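Local structure of hypothetical protein RV2626C (Mycobacterium tuberculosis, 1Y5H) at residues A[98-101]-A[107-110]. The protein is a secreted, homodimeric CBS-domain protein of the hypoxic response, of unknown molecular function, that probably binds zinc and, unlike some relatives, does not seem to bind AMP. Sequence-based numbering, arbitrary orientation.
Sequences NVME and RVPV
Val99, selenomethionine Met100 and Val108 meet through methyl and methylene groups alone, so neither a face nor an edge of a flat group enters the contact. The guanidinium of Arg107 takes no part: its side chain leaves the backbone away from helix 93-103 and packs on Ile39, Met54 and Thr121 instead. The centre of the contact is one methyl, Val108 CG2. It touches two consecutive helix residues at once: Met100 CG at 3.7 Å and Val99 CG1 at 3.8 Å. The other Val108 methyl, CG1, follows more loosely, 4.1 Å from Val99 CG1. Thus a single branch of Val99 faces both methyls of Val108; it stands anti to the backbone N (chi1 173°), which carries it out from the helix toward the strand. Met100 starts off less directly, but beyond CG its chain runs extended (chi2 176°, chi3 -166°) and brings its end up to the strand, with CE 4.4 Å from Arg107 CA. CG itself, set anti to the carbonyl carbon, packs beside the valine, one residue further along the strand. Both helix side chains run at a slant to Val108. Val87 of the neighbouring parallel strand touches Val99 and Val108 as well, extending the apolar layer, and Val99 lies close to His103, a probable zinc ligand. On the sheet side, Val108 is tied by backbone hydrogen bonding to Val120. This is helix-on-sheet packing within a beta-alpha-beta unit, in which helix 93-103 connects the parallel strands 87-88 and 107-112 of the second CBS motif.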
ATOM      1  N   ASN A  98     -13.472 -16.202   4.333  1.00 23.22           N
ATOM      2  CA  ASN A  98     -13.049 -16.359   5.722  1.00 25.78           C
ATOM      3  C   ASN A  98     -11.578 -15.978   5.864  1.00 25.58           C
ATOM      4  O   ASN A  98     -11.198 -15.267   6.792  1.00 25.16           O
ATOM      5  CB  ASN A  98     -13.241 -17.800   6.212  1.00 26.65           C
ATOM      6  CG  ASN A  98     -14.700 -18.163   6.411  1.00 29.44           C
ATOM      7  OD1 ASN A  98     -15.530 -17.306   6.712  1.00 30.64           O
ATOM      8  ND2 ASN A  98     -15.015 -19.446   6.267  1.00 31.69           N
ATOM      9  N   VAL A  99     -10.752 -16.460   4.941  1.00 24.70           N
ATOM     10  CA  VAL A  99      -9.327 -16.156   4.978  1.00 24.43           C
ATOM     11  C   VAL A  99      -9.083 -14.665   4.773  1.00 24.90           C
ATOM     12  O   VAL A  99      -8.314 -14.041   5.510  1.00 24.94           O
ATOM     13  CB  VAL A  99      -8.565 -16.950   3.899  1.00 23.44           C
ATOM     14  CG1 VAL A  99      -7.112 -16.499   3.841  1.00 23.61           C
ATOM     15  CG2 VAL A  99      -8.645 -18.438   4.210  1.00 24.96           C
HETATM   16  N   MSE A 100      -9.745 -14.094   3.773  1.00 25.27           N
HETATM   17  CA  MSE A 100      -9.598 -12.676   3.483  1.00 25.18           C
HETATM   18  C   MSE A 100      -9.999 -11.817   4.674  1.00 26.82           C
HETATM   19  O   MSE A 100      -9.351 -10.815   4.965  1.00 26.64           O
HETATM   20  CB  MSE A 100     -10.439 -12.292   2.265  1.00 25.62           C
HETATM   21  CG  MSE A 100      -9.832 -12.736   0.946  1.00 24.16           C
HETATM   22 SE   MSE A 100     -10.977 -12.342  -0.556  1.00 28.29          SE
HETATM   23  CE  MSE A 100     -10.097 -13.446  -1.881  1.00 25.91           C
ATOM     24  N   GLU A 101     -11.067 -12.215   5.358  1.00 26.98           N
ATOM     25  CA  GLU A 101     -11.549 -11.468   6.515  1.00 29.78           C
ATOM     26  C   GLU A 101     -10.557 -11.509   7.669  1.00 30.75           C
ATOM     27  O   GLU A 101     -10.173 -10.473   8.210  1.00 32.83           O
ATOM     28  CB  GLU A 101     -12.898 -12.023   6.973  1.00 29.69           C
ATOM     29  N   ARG A 107      -6.466 -10.516  -1.634  1.00 28.20           N
ATOM     30  CA  ARG A 107      -6.120 -11.641  -2.487  1.00 28.48           C
ATOM     31  C   ARG A 107      -5.445 -12.729  -1.672  1.00 25.97           C
ATOM     32  O   ARG A 107      -4.755 -12.454  -0.688  1.00 27.96           O
ATOM     33  CB  ARG A 107      -5.231 -11.200  -3.653  1.00 29.66           C
ATOM     34  CG  ARG A 107      -3.852 -10.700  -3.284  1.00 32.04           C
ATOM     35  CD  ARG A 107      -3.083 -10.363  -4.557  1.00 32.00           C
ATOM     36  NE  ARG A 107      -3.775  -9.342  -5.338  1.00 34.14           N
ATOM     37  CZ  ARG A 107      -3.726  -9.240  -6.663  1.00 33.40           C
ATOM     38  NH1 ARG A 107      -3.014 -10.099  -7.379  1.00 32.78           N
ATOM     39  NH2 ARG A 107      -4.401  -8.280  -7.276  1.00 34.19           N
ATOM     40  N   VAL A 108      -5.653 -13.968  -2.096  1.00 23.55           N
ATOM     41  CA  VAL A 108      -5.119 -15.123  -1.393  1.00 21.14           C
ATOM     42  C   VAL A 108      -4.521 -16.138  -2.354  1.00 19.70           C
ATOM     43  O   VAL A 108      -5.035 -16.339  -3.451  1.00 19.76           O
ATOM     44  CB  VAL A 108      -6.250 -15.807  -0.592  1.00 20.82           C
ATOM     45  CG1 VAL A 108      -5.761 -17.089   0.043  1.00 24.86           C
ATOM     46  CG2 VAL A 108      -6.777 -14.845   0.464  1.00 23.54           C
ATOM     47  N   PRO A 109      -3.418 -16.785  -1.951  1.00 18.80           N
ATOM     48  CA  PRO A 109      -2.772 -17.790  -2.801  1.00 19.11           C
ATOM     49  C   PRO A 109      -3.584 -19.079  -2.766  1.00 19.90           C
ATOM     50  O   PRO A 109      -4.213 -19.398  -1.758  1.00 18.88           O
ATOM     51  CB  PRO A 109      -1.400 -17.994  -2.148  1.00 19.70           C
ATOM     52  CG  PRO A 109      -1.230 -16.836  -1.217  1.00 21.57           C
ATOM     53  CD  PRO A 109      -2.615 -16.512  -0.751  1.00 19.37           C
ATOM     54  N   VAL A 110      -3.579 -19.811  -3.872  1.00 19.64           N
ATOM     55  CA  VAL A 110      -4.287 -21.083  -3.943  1.00 20.70           C
ATOM     56  C   VAL A 110      -3.224 -22.173  -4.035  1.00 21.67           C
ATOM     57  O   VAL A 110      -2.307 -22.092  -4.860  1.00 21.07           O
ATOM     58  CB  VAL A 110      -5.215 -21.134  -5.169  1.00 21.69           C
ATOM     59  CG1 VAL A 110      -5.966 -22.455  -5.200  1.00 22.62           C
ATOM     60  CG2 VAL A 110      -6.190 -19.972  -5.117  1.00 21.34           C
TER